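Local coordinates for alanine racemase, biosynthetic (Pseudomonas aeruginosa PAO1, PDB 6A2F), which is a pyridoxal-phosphate-carrying enzyme of the alanine racemase family, built from an N-terminal TIM-barrel domain and a C-terminal beta domain and modelled as a dimer, at residues R27-V32 with M205-G211; V46-H50 with V67-H71; G55-L61 with A74-E80; R95-Q101 with L118-K123. All coordinates share one frame; numbering follows the deposited sequence.

Contact 1: residues R27-V32 with M205-G211; sequences RQAFAV and MDWLRPG
The seam of the TIM barrel, where its first strand (28-32) meets its last (207-208), is made by Gln28, Ala29 and Phe30 lying against Trp207 and Leu208. The strands run parallel, and the backbone bonds pass back and forth: Gln28 N gives to Asp206 O at 3.0 Å, Leu208 N to Gln28 O at 2.8 Å, and Phe30 N to Leu208 O at 2.8 Å. Past the regular pairing, Val32 N reaches Pro210 O at 3.1 Å and carries the ladder on toward Gly211.

On the face bearing Gln28 and Trp207, the indole is covered on both faces. Gln28 CB sits squarely over the six-membered ring, 3.4 Å from its centroid. The Gln28 chain then bends at chi2 (-72°) and runs alongside the indole, CG near CZ2. Against the opposite face comes the Phe30 ring, shifted toward the rim. Trp207 CE3 lies over the middle of that ring, 3.6 Å from Phe30 CE2, and the planes are inclined at 35°, neither stacked nor edge-on. On the other face, Ala29 CB packs on Leu208 CB at 4.0 Å, beneath helix 10-22.

Arg209 turns away from the seam: its NE meets N1 of the modified residue LLP at position 34, and Ser158 O and His159 also hold its guanidinium. Gly211 N bonds to the LLP phosphate oxygen OP3. The pairing is consistent with holding in place the chain whose Arg209 side chain meets the pyridine N1 and whose Gly211 N meets the phosphate, while the Trp207-Phe30 pair supplies apolar filling inside the barrel.

Contact 2: residues V46-H50 with V67-H71; sequences VTALH and VRALH
His50 has the most surface buried here, and its imidazole lies flat on that of His71. The rings form an offset stack, centroids 4.0 Å apart and planes inclined at 18°. His71 CD2 stands over the centre of the His50 ring, whereas His50 NE2 stands above the His71 ring, displaced toward its rim; the closest pair is His50 NE2 to His71 CD2 at 3.3 Å. A chi1 of -174° sends the His50 ring away from its own backbone N and across the gap between the two helix ends. That also brings CE1, in the ring plane, to within 3.0 Å of Leu70 O, the ring edge facing the end of helix 61-70.

Val46 points across from helix 42-48. One branch, CG2, meets Val67 CG2 at 4.1 Å, the two side chains at about a right angle; the other, CG1, reaches Leu70 CB at 4.3 Å. Leu70 in turn extends CD2 to the flank of Thr47, whose OG1 is bonded back to Arg43 O. Val46 and Val67 both also rest on Phe56 of the strand below.

Arg68 folds round the end of its own helix, NH1 giving to His71 O at 3.1 Å and also to Ala74 O. His71 ND1 takes a hydrogen bond from Ser73 N, which is consistent with a neutral ring. Neighbouring barrel helices are therefore joined by a small apolar patch with stacked imidazoles beside it, an arrangement that would probably disfavour protonation of both rings at once.

Contact 3: residues G55-L61 with A74-E80; sequences GFAVACL and ARILLLE
Val58 and Ile76 cross at a slant on the face of the sheet that lies under helix 61-70, their CG2 methyls 4.1 Å apart. In Val58 a chi1 of -68° sets CG1 anti to the carbonyl carbon and leaves CG2 between that carbon and the backbone N, facing Ile76. At one end of the same face Phe56 offers the edge of its ring to Ala74: CD2 approaches Ala74 CB at 4.0 Å near the ring plane. At the other end Leu78 bends its tip inward, so that CD2 lies 3.5 Å from Cys60 C, against the peptide that starts the helix.

Ala57 and Leu77 occupy the opposite face, turned toward Phe30 inside the barrel. Small Ala57 also receives the end of Leu79, whose CD2 comes within 4.1 Å of Ala57 CB, while Leu79 CG rides close to Val58 O. Arg75 leads away from this partner strand, NH1 making salt bridges to Asp97 and Glu153.

Straight backbone bonds hold the register, among them Phe56 N to Arg75 O at 2.7 Å and Leu79 N to Val58 O at 3.0 Å. Beyond them the chains part, and a water fills in, taking a bond from Glu80 N at 2.8 Å and giving a weak one to Ala59 O. Glu80 stretches out beside Ala59, both touching Asp303 of the second subunit, and its side chain is about 4 Å from a bound D-lysine (nearest atoms). Two parallel strands joined through a helix, 55-58, 61-70 and 75-78, form a beta-alpha-beta unit, the repeating element of a TIM barrel.

Contact 4: residues R95-Q101 with L118-K123; sequences RLDLVIQ and LNVWLK
The Trp121 indole meets the other strand by its edge: Asp97 OD2 and Leu98 O both lie near the ring plane, and NE1 gives an almost straight bond to OD2 at 2.9 Å. Over one face lies Leu77 CD1, with Phe30 CZ on the same side, beyond the rim. The Asp97 carboxylate is inclined at 35° to the indole and stands nearly perpendicular, 86°, to the Asn119 amide. Its two oxygens divide the work. OD2 takes Trp121 NE1 on its anti side and also the salt bridge from Arg75; OD1 takes Asn119 ND2 on its syn side at 3.0 Å. Both donors come from well out of the carboxylate plane, but only the Asn119 bond is bent. Asn119 OD1 is held in turn by Arg152 NH2, which steadies the amide. A water gives OD1 of Asp97 a second bond and accepts Asn119 N at 3.0 Å.

Beneath this, the parallel ladder includes Leu98 N to Asn119 O at 2.8 Å and Lys123 N to Ile100 O at 2.9 Å. On the far face, beside helix 135-145, methyl groups interlock: Leu98 CD1 meets Leu118 CD1, and Ile100 CD1 touches Val120 CG1 at 3.8 Å. Lys123, bent at chi3 (-70°), passes CE by Val99 CG1 at 3.9 Å and places NZ on Leu79 O and a malonate ion.

Asp97 is thus a buried carboxylate gripped by an indole, an amide, a guanidinium and a water, which fix its rotation and would probably favour the charged form.

How the contacts relate
Contacts 1, 3 and 4 follow one another round the barrel wall. Strand 28-32 lies beside 55-58, with a probable hydrogen bond from Ala31 N to Gly55 O (2.9 Å), and Ile76 O meets Asp97 N at 2.8 Å where contact 3 passes into contact 4, their centres about 9 Å apart. Inside, Trp121 reaches across to contact 1, its CZ2 4.0 Å from Phe30 CZ. Contact 2 forms the outer layer: Leu49 CD1 packs on Ala31 CB at 3.9 Å, and Arg68 NH2 reaches Arg95 O of contact 4. The side chain of Val32 in contact 1 lies about 7 Å from a bound D-lysine.

Contact 1: residues R27-V32 with M205-G211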
# COMPACT_ATOMS: atom_id res chain seq x y z
N ARG A 27 -31.75 -15.62 -5.51
CA ARG A 27 -30.82 -15.81 -4.42
C ARG A 27 -30.43 -14.47 -3.78
O ARG A 27 -30.84 -13.42 -4.25
CB ARG A 27 -29.58 -16.54 -4.94
CG ARG A 27 -29.64 -18.06 -4.85
CD ARG A 27 -30.77 -18.71 -5.65
NE ARG A 27 -30.50 -20.13 -5.85
CZ ARG A 27 -30.03 -20.66 -6.99
NH1 ARG A 27 -29.81 -21.97 -7.06
NH2 ARG A 27 -29.80 -19.91 -8.06
N GLN A 28 -29.66 -14.53 -2.70
CA GLN A 28 -29.18 -13.33 -2.02
C GLN A 28 -27.70 -13.07 -2.32
O GLN A 28 -26.96 -13.98 -2.72
CB GLN A 28 -29.37 -13.46 -0.50
CG GLN A 28 -30.79 -13.80 -0.05
CD GLN A 28 -31.74 -12.64 -0.21
OE1 GLN A 28 -31.62 -11.62 0.48
NE2 GLN A 28 -32.70 -12.78 -1.12
N ALA A 29 -27.26 -11.83 -2.14
CA ALA A 29 -25.85 -11.49 -2.34
C ALA A 29 -25.26 -10.64 -1.21
O ALA A 29 -25.81 -9.59 -0.86
CB ALA A 29 -25.64 -10.82 -3.69
N PHE A 30 -24.14 -11.10 -0.65
CA PHE A 30 -23.33 -10.28 0.25
C PHE A 30 -22.56 -9.26 -0.57
O PHE A 30 -21.95 -9.61 -1.58
CB PHE A 30 -22.31 -11.14 1.01
CG PHE A 30 -22.86 -11.89 2.19
CD1 PHE A 30 -23.27 -11.21 3.34
CD2 PHE A 30 -22.94 -13.27 2.17
CE1 PHE A 30 -23.76 -11.91 4.43
CE2 PHE A 30 -23.43 -13.98 3.26
CZ PHE A 30 -23.84 -13.29 4.39
N ALA A 31 -22.58 -8.00 -0.14
CA ALA A 31 -21.62 -7.03 -0.65
C ALA A 31 -20.35 -7.14 0.19
O ALA A 31 -20.35 -6.82 1.38
CB ALA A 31 -22.19 -5.62 -0.59
N VAL A 32 -19.28 -7.65 -0.43
CA VAL A 32 -18.00 -7.78 0.25
C VAL A 32 -17.32 -6.42 0.25
O VAL A 32 -16.94 -5.91 -0.81
CB VAL A 32 -17.09 -8.86 -0.39
CG1 VAL A 32 -15.74 -8.91 0.30
CG2 VAL A 32 -17.76 -10.23 -0.37
N MET A 205 -25.60 -21.35 -4.90
CA MET A 205 -26.20 -21.73 -3.61
C MET A 205 -27.23 -20.70 -3.11
O MET A 205 -28.13 -20.33 -3.85
CB MET A 205 -25.12 -22.02 -2.57
CG MET A 205 -24.13 -23.11 -2.98
SD MET A 205 -24.91 -24.73 -3.11
CE MET A 205 -23.64 -25.64 -4.00
N ASP A 206 -27.10 -20.24 -1.86
CA ASP A 206 -28.09 -19.31 -1.29
C ASP A 206 -27.61 -17.86 -1.22
O ASP A 206 -28.39 -16.94 -1.47
CB ASP A 206 -28.53 -19.78 0.11
CG ASP A 206 -29.09 -21.18 0.11
OD1 ASP A 206 -30.04 -21.46 -0.66
OD2 ASP A 206 -28.59 -22.01 0.89
N TRP A 207 -26.35 -17.67 -0.86
CA TRP A 207 -25.75 -16.34 -0.74
C TRP A 207 -24.49 -16.22 -1.59
O TRP A 207 -23.51 -16.93 -1.36
CB TRP A 207 -25.45 -15.98 0.72
CG TRP A 207 -26.67 -15.61 1.53
CD1 TRP A 207 -27.60 -16.47 2.05
CD2 TRP A 207 -27.08 -14.29 1.92
NE1 TRP A 207 -28.57 -15.76 2.73
CE2 TRP A 207 -28.27 -14.43 2.67
CE3 TRP A 207 -26.55 -13.01 1.71
CZ2 TRP A 207 -28.96 -13.33 3.20
CZ3 TRP A 207 -27.24 -11.92 2.24
CH2 TRP A 207 -28.43 -12.09 2.98
N LEU A 208 -24.53 -15.33 -2.57
CA LEU A 208 -23.35 -14.97 -3.35
C LEU A 208 -22.44 -14.09 -2.52
O LEU A 208 -22.90 -13.40 -1.60
CB LEU A 208 -23.77 -14.22 -4.62
CG LEU A 208 -24.88 -14.82 -5.50
CD1 LEU A 208 -25.27 -13.83 -6.58
CD2 LEU A 208 -24.48 -16.16 -6.11
N ARG A 209 -21.14 -14.10 -2.82
CA ARG A 209 -20.19 -13.23 -2.11
C ARG A 209 -19.34 -12.44 -3.09
O ARG A 209 -18.12 -12.64 -3.15
CB ARG A 209 -19.29 -14.03 -1.17
CG ARG A 209 -20.01 -14.98 -0.23
CD ARG A 209 -19.09 -15.51 0.85
NE ARG A 209 -17.86 -16.11 0.32
CZ ARG A 209 -17.74 -17.39 -0.05
NH1 ARG A 209 -18.78 -18.22 0.03
NH2 ARG A 209 -16.58 -17.83 -0.52
N PRO A 210 -19.97 -11.53 -3.87
CA PRO A 210 -19.16 -10.71 -4.77
C PRO A 210 -18.37 -9.63 -4.05
O PRO A 210 -18.91 -8.90 -3.22
CB PRO A 210 -20.20 -10.09 -5.71
CG PRO A 210 -21.47 -10.09 -4.94
CD PRO A 210 -21.41 -11.31 -4.08
N GLY A 211 -17.07 -9.57 -4.36
CA GLY A 211 -16.18 -8.51 -3.91
C GLY A 211 -15.68 -7.68 -5.08
O GLY A 211 -16.30 -6.69 -5.46

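Contact 2: residues V46-H50 with V67-H71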
# COMPACT_ATOMS: atom_id res chain seq x y z
N VAL A 46 -20.91 1.42 1.71
CA VAL A 46 -22.03 0.89 2.49
C VAL A 46 -23.25 1.82 2.43
O VAL A 46 -24.38 1.35 2.32
CB VAL A 46 -21.62 0.59 3.95
CG1 VAL A 46 -22.83 0.25 4.81
CG2 VAL A 46 -20.62 -0.54 4.01
N THR A 47 -23.01 3.13 2.48
CA THR A 47 -24.07 4.13 2.36
C THR A 47 -24.78 4.04 1.00
O THR A 47 -26.01 4.12 0.92
CB THR A 47 -23.53 5.55 2.61
OG1 THR A 47 -22.99 5.62 3.93
CG2 THR A 47 -24.63 6.61 2.47
N ALA A 48 -24.00 3.86 -0.07
CA ALA A 48 -24.56 3.70 -1.41
C ALA A 48 -25.34 2.38 -1.54
O ALA A 48 -26.36 2.34 -2.23
CB ALA A 48 -23.45 3.78 -2.45
N LEU A 49 -24.87 1.32 -0.88
CA LEU A 49 -25.51 0.00 -0.90
C LEU A 49 -26.35 -0.27 0.36
O LEU A 49 -26.64 -1.43 0.69
CB LEU A 49 -24.47 -1.11 -1.10
CG LEU A 49 -23.63 -1.15 -2.39
CD1 LEU A 49 -22.47 -2.12 -2.24
CD2 LEU A 49 -24.47 -1.49 -3.62
N HIS A 50 -26.73 0.80 1.06
CA HIS A 50 -27.47 0.71 2.33
C HIS A 50 -28.77 -0.08 2.20
O HIS A 50 -29.08 -0.91 3.05
CB HIS A 50 -27.74 2.12 2.87
CG HIS A 50 -28.35 2.13 4.24
ND1 HIS A 50 -27.64 2.45 5.37
CD2 HIS A 50 -29.61 1.86 4.65
CE1 HIS A 50 -28.43 2.38 6.42
NE2 HIS A 50 -29.63 2.02 6.01
N VAL A 67 -19.65 -0.94 9.80
CA VAL A 67 -20.85 -1.25 9.01
C VAL A 67 -22.13 -1.17 9.85
O VAL A 67 -23.11 -0.56 9.42
CB VAL A 67 -20.75 -2.62 8.29
CG1 VAL A 67 -22.02 -2.92 7.51
CG2 VAL A 67 -19.55 -2.64 7.34
N ARG A 68 -22.11 -1.75 11.05
CA ARG A 68 -23.28 -1.73 11.94
C ARG A 68 -23.65 -0.30 12.35
O ARG A 68 -24.83 0.04 12.47
CB ARG A 68 -23.07 -2.61 13.18
CG ARG A 68 -24.26 -2.65 14.15
CD ARG A 68 -25.53 -3.18 13.51
NE ARG A 68 -25.52 -4.64 13.35
CZ ARG A 68 -26.11 -5.30 12.36
NH1 ARG A 68 -26.77 -4.64 11.41
NH2 ARG A 68 -26.04 -6.62 12.30
N ALA A 69 -22.63 0.53 12.55
CA ALA A 69 -22.85 1.94 12.88
C ALA A 69 -23.68 2.62 11.80
O ALA A 69 -24.50 3.48 12.10
CB ALA A 69 -21.52 2.66 13.07
N LEU A 70 -23.47 2.22 10.55
CA LEU A 70 -24.15 2.83 9.41
C LEU A 70 -25.50 2.19 9.08
O LEU A 70 -26.40 2.86 8.59
CB LEU A 70 -23.25 2.83 8.17
CG LEU A 70 -22.05 3.80 8.26
CD1 LEU A 70 -20.95 3.36 7.32
CD2 LEU A 70 -22.46 5.24 7.99
N HIS A 71 -25.62 0.89 9.36
CA HIS A 71 -26.85 0.13 9.11
C HIS A 71 -27.20 -0.72 10.32
O HIS A 71 -26.49 -1.66 10.66
CB HIS A 71 -26.71 -0.75 7.87
CG HIS A 71 -28.02 -1.16 7.26
ND1 HIS A 71 -29.05 -1.71 8.01
CD2 HIS A 71 -28.47 -1.10 5.99
CE1 HIS A 71 -30.07 -1.97 7.21
NE2 HIS A 71 -29.75 -1.61 5.98

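Contact 3: residues G55-L61 with A74-E80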
# COMPACT_ATOMS: atom_id res chain seq x y z
N GLY A 55 -26.99 -7.97 2.28
CA GLY A 55 -26.17 -8.02 3.48
C GLY A 55 -24.75 -7.60 3.18
O GLY A 55 -24.42 -7.33 2.03
N PHE A 56 -23.91 -7.56 4.21
CA PHE A 56 -22.52 -7.14 4.05
C PHE A 56 -21.56 -8.18 4.61
O PHE A 56 -21.86 -8.83 5.61
CB PHE A 56 -22.29 -5.79 4.73
CG PHE A 56 -23.08 -4.67 4.13
CD1 PHE A 56 -22.64 -4.02 2.98
CD2 PHE A 56 -24.27 -4.25 4.72
CE1 PHE A 56 -23.37 -2.98 2.43
CE2 PHE A 56 -25.00 -3.21 4.17
CZ PHE A 56 -24.55 -2.58 3.02
N ALA A 57 -20.42 -8.32 3.95
CA ALA A 57 -19.35 -9.20 4.44
C ALA A 57 -18.05 -8.42 4.64
O ALA A 57 -17.64 -7.64 3.77
CB ALA A 57 -19.15 -10.37 3.49
N VAL A 58 -17.42 -8.63 5.79
CA VAL A 58 -16.15 -7.98 6.15
C VAL A 58 -15.13 -8.99 6.68
O VAL A 58 -15.46 -10.16 6.90
CB VAL A 58 -16.36 -6.84 7.17
CG1 VAL A 58 -17.13 -5.68 6.55
CG2 VAL A 58 -17.06 -7.36 8.43
N ALA A 59 -13.90 -8.53 6.89
CA ALA A 59 -12.79 -9.40 7.30
C ALA A 59 -12.53 -9.48 8.83
O ALA A 59 -11.84 -10.40 9.30
CB ALA A 59 -11.51 -8.98 6.58
N CYS A 60 -13.06 -8.52 9.59
CA CYS A 60 -12.80 -8.45 11.03
C CYS A 60 -13.87 -7.62 11.75
O CYS A 60 -14.68 -6.95 11.11
CB CYS A 60 -11.41 -7.87 11.30
SG CYS A 60 -11.18 -6.16 10.75
N LEU A 61 -13.84 -7.69 13.08
CA LEU A 61 -14.85 -7.05 13.94
C LEU A 61 -14.84 -5.53 13.82
O LEU A 61 -15.90 -4.89 13.85
CB LEU A 61 -14.64 -7.48 15.40
CG LEU A 61 -15.64 -7.06 16.49
CD1 LEU A 61 -16.91 -7.89 16.43
CD2 LEU A 61 -14.99 -7.22 17.86
N ALA A 74 -28.96 -4.62 9.00
CA ALA A 74 -28.43 -5.47 7.94
C ALA A 74 -27.63 -6.66 8.46
O ALA A 74 -26.99 -6.59 9.52
CB ALA A 74 -27.59 -4.66 6.97
N ARG A 75 -27.68 -7.76 7.71
CA ARG A 75 -26.85 -8.92 7.97
C ARG A 75 -25.38 -8.56 7.71
O ARG A 75 -25.03 -8.07 6.63
CB ARG A 75 -27.28 -10.09 7.07
CG ARG A 75 -26.69 -11.43 7.46
CD ARG A 75 -26.88 -12.48 6.38
NE ARG A 75 -28.22 -13.10 6.38
CZ ARG A 75 -28.52 -14.28 6.92
NH1 ARG A 75 -27.58 -14.99 7.54
NH2 ARG A 75 -29.75 -14.75 6.84
N ILE A 76 -24.53 -8.77 8.72
CA ILE A 76 -23.09 -8.57 8.58
C ILE A 76 -22.34 -9.86 8.91
O ILE A 76 -22.42 -10.37 10.03
CB ILE A 76 -22.56 -7.41 9.46
CG1 ILE A 76 -23.37 -6.12 9.24
CG2 ILE A 76 -21.08 -7.16 9.18
CD1 ILE A 76 -23.14 -5.05 10.29
N LEU A 77 -21.63 -10.39 7.93
CA LEU A 77 -20.87 -11.62 8.08
C LEU A 77 -19.39 -11.35 8.34
O LEU A 77 -18.75 -10.62 7.59
CB LEU A 77 -21.01 -12.47 6.81
CG LEU A 77 -20.12 -13.71 6.66
CD1 LEU A 77 -20.46 -14.74 7.72
CD2 LEU A 77 -20.27 -14.29 5.27
N LEU A 78 -18.87 -11.92 9.43
CA LEU A 78 -17.43 -11.95 9.66
C LEU A 78 -16.86 -13.15 8.91
O LEU A 78 -17.08 -14.30 9.31
CB LEU A 78 -17.12 -12.09 11.16
CG LEU A 78 -17.52 -11.01 12.17
CD1 LEU A 78 -17.36 -11.56 13.58
CD2 LEU A 78 -16.70 -9.74 11.99
N LEU A 79 -16.14 -12.89 7.83
CA LEU A 79 -15.63 -13.94 6.95
C LEU A 79 -14.65 -14.89 7.64
O LEU A 79 -14.64 -16.09 7.36
CB LEU A 79 -14.99 -13.34 5.69
CG LEU A 79 -15.94 -12.66 4.70
CD1 LEU A 79 -15.17 -11.78 3.73
CD2 LEU A 79 -16.80 -13.67 3.95
N GLU A 80 -13.83 -14.35 8.54
CA GLU A 80 -12.84 -15.15 9.26
C GLU A 80 -13.29 -15.47 10.69
O GLU A 80 -12.54 -16.08 11.45
CB GLU A 80 -11.49 -14.42 9.30
CG GLU A 80 -10.87 -14.18 7.93
CD GLU A 80 -9.68 -13.23 7.99
OE1 GLU A 80 -8.89 -13.32 8.96
OE2 GLU A 80 -9.54 -12.40 7.06
O HOH W 1 -13.84 -12.17 10.36

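Contact 4: residues R95-Q101 with L118-K123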
# COMPACT_ATOMS: atom_id res chain seq x y z
N ARG A 95 -24.81 -7.86 16.65
CA ARG A 95 -25.66 -8.84 15.95
C ARG A 95 -25.04 -9.32 14.62
O ARG A 95 -25.61 -9.13 13.54
CB ARG A 95 -27.07 -8.28 15.75
CG ARG A 95 -27.89 -8.19 17.02
CD ARG A 95 -29.35 -7.91 16.67
NE ARG A 95 -30.29 -8.35 17.71
CZ ARG A 95 -31.48 -8.90 17.47
NH1 ARG A 95 -32.26 -9.26 18.49
NH2 ARG A 95 -31.89 -9.10 16.22
N LEU A 96 -23.87 -9.94 14.73
CA LEU A 96 -23.09 -10.36 13.57
C LEU A 96 -23.23 -11.84 13.28
O LEU A 96 -23.50 -12.64 14.18
CB LEU A 96 -21.62 -10.02 13.76
CG LEU A 96 -21.24 -8.56 14.07
CD1 LEU A 96 -19.74 -8.46 14.26
CD2 LEU A 96 -21.71 -7.62 12.98
N ASP A 97 -23.07 -12.20 12.00
CA ASP A 97 -22.97 -13.59 11.59
C ASP A 97 -21.55 -14.07 11.85
O ASP A 97 -20.59 -13.45 11.39
CB ASP A 97 -23.30 -13.75 10.11
CG ASP A 97 -24.79 -13.73 9.84
OD1 ASP A 97 -25.56 -13.18 10.65
OD2 ASP A 97 -25.18 -14.28 8.79
N LEU A 98 -21.43 -15.17 12.58
CA LEU A 98 -20.13 -15.71 12.91
C LEU A 98 -19.71 -16.80 11.94
O LEU A 98 -20.55 -17.49 11.35
CB LEU A 98 -20.12 -16.24 14.35
CG LEU A 98 -20.52 -15.28 15.47
CD1 LEU A 98 -20.46 -16.00 16.81
CD2 LEU A 98 -19.65 -14.02 15.48
N VAL A 99 -18.39 -16.93 11.78
CA VAL A 99 -17.79 -18.05 11.08
C VAL A 99 -16.98 -18.88 12.08
O VAL A 99 -16.30 -18.33 12.96
CB VAL A 99 -16.90 -17.57 9.90
CG1 VAL A 99 -15.83 -18.60 9.55
CG2 VAL A 99 -17.75 -17.27 8.67
N ILE A 100 -17.10 -20.21 11.97
CA ILE A 100 -16.22 -21.14 12.68
C ILE A 100 -15.43 -21.98 11.67
O ILE A 100 -16.01 -22.69 10.85
CB ILE A 100 -17.00 -22.03 13.68
CG1 ILE A 100 -17.65 -21.17 14.76
CG2 ILE A 100 -16.07 -23.06 14.30
CD1 ILE A 100 -18.65 -21.90 15.63
N GLN A 101 -14.10 -21.87 11.74
CA GLN A 101 -13.16 -22.47 10.77
C GLN A 101 -12.30 -23.56 11.38
O GLN A 101 -11.79 -24.41 10.65
CB GLN A 101 -12.17 -21.43 10.26
CG GLN A 101 -12.78 -20.23 9.60
CD GLN A 101 -11.85 -19.04 9.60
OE1 GLN A 101 -10.93 -18.95 10.41
NE2 GLN A 101 -12.09 -18.12 8.68
N LEU A 118 -26.87 -16.42 17.48
CA LEU A 118 -26.36 -15.76 16.29
C LEU A 118 -26.30 -16.73 15.11
O LEU A 118 -26.28 -17.95 15.30
CB LEU A 118 -24.98 -15.16 16.56
CG LEU A 118 -24.85 -14.06 17.63
CD1 LEU A 118 -23.39 -13.90 18.02
CD2 LEU A 118 -25.42 -12.73 17.16
N ASN A 119 -26.29 -16.19 13.89
CA ASN A 119 -26.10 -17.02 12.71
C ASN A 119 -24.65 -17.49 12.66
O ASN A 119 -23.72 -16.69 12.82
CB ASN A 119 -26.47 -16.28 11.43
CG ASN A 119 -27.91 -15.81 11.42
OD1 ASN A 119 -28.80 -16.44 11.99
ND2 ASN A 119 -28.15 -14.69 10.76
N VAL A 120 -24.48 -18.80 12.48
CA VAL A 120 -23.17 -19.43 12.46
C VAL A 120 -22.94 -20.07 11.09
O VAL A 120 -23.76 -20.86 10.63
CB VAL A 120 -23.03 -20.49 13.58
CG1 VAL A 120 -21.72 -21.24 13.47
CG2 VAL A 120 -23.15 -19.84 14.96
N TRP A 121 -21.83 -19.70 10.46
CA TRP A 121 -21.41 -20.28 9.19
C TRP A 121 -20.19 -21.15 9.44
O TRP A 121 -19.14 -20.66 9.85
CB TRP A 121 -21.06 -19.19 8.17
CG TRP A 121 -22.21 -18.28 7.80
CD1 TRP A 121 -22.78 -17.31 8.57
CD2 TRP A 121 -22.91 -18.26 6.54
NE1 TRP A 121 -23.80 -16.69 7.88
CE2 TRP A 121 -23.89 -17.25 6.63
CE3 TRP A 121 -22.80 -18.99 5.35
CZ2 TRP A 121 -24.77 -16.96 5.58
CZ3 TRP A 121 -23.67 -18.70 4.30
CH2 TRP A 121 -24.64 -17.69 4.42
N LEU A 122 -20.34 -22.46 9.22
CA LEU A 122 -19.25 -23.40 9.35
C LEU A 122 -18.45 -23.40 8.07
O LEU A 122 -19.02 -23.55 6.98
CB LEU A 122 -19.77 -24.82 9.64
CG LEU A 122 -20.35 -25.14 11.02
CD1 LEU A 122 -20.98 -26.52 11.01
CD2 LEU A 122 -19.29 -25.04 12.09
N LYS A 123 -17.14 -23.21 8.19
CA LYS A 123 -16.29 -23.12 7.01
C LYS A 123 -15.65 -24.45 6.65
O LYS A 123 -14.89 -25.02 7.44
CB LYS A 123 -15.22 -22.04 7.17
CG LYS A 123 -14.42 -21.79 5.89
CD LYS A 123 -13.50 -20.60 6.00
CE LYS A 123 -14.27 -19.29 6.05
NZ LYS A 123 -13.34 -18.14 6.15
O HOH W 2 -26.12 -13.26 13.59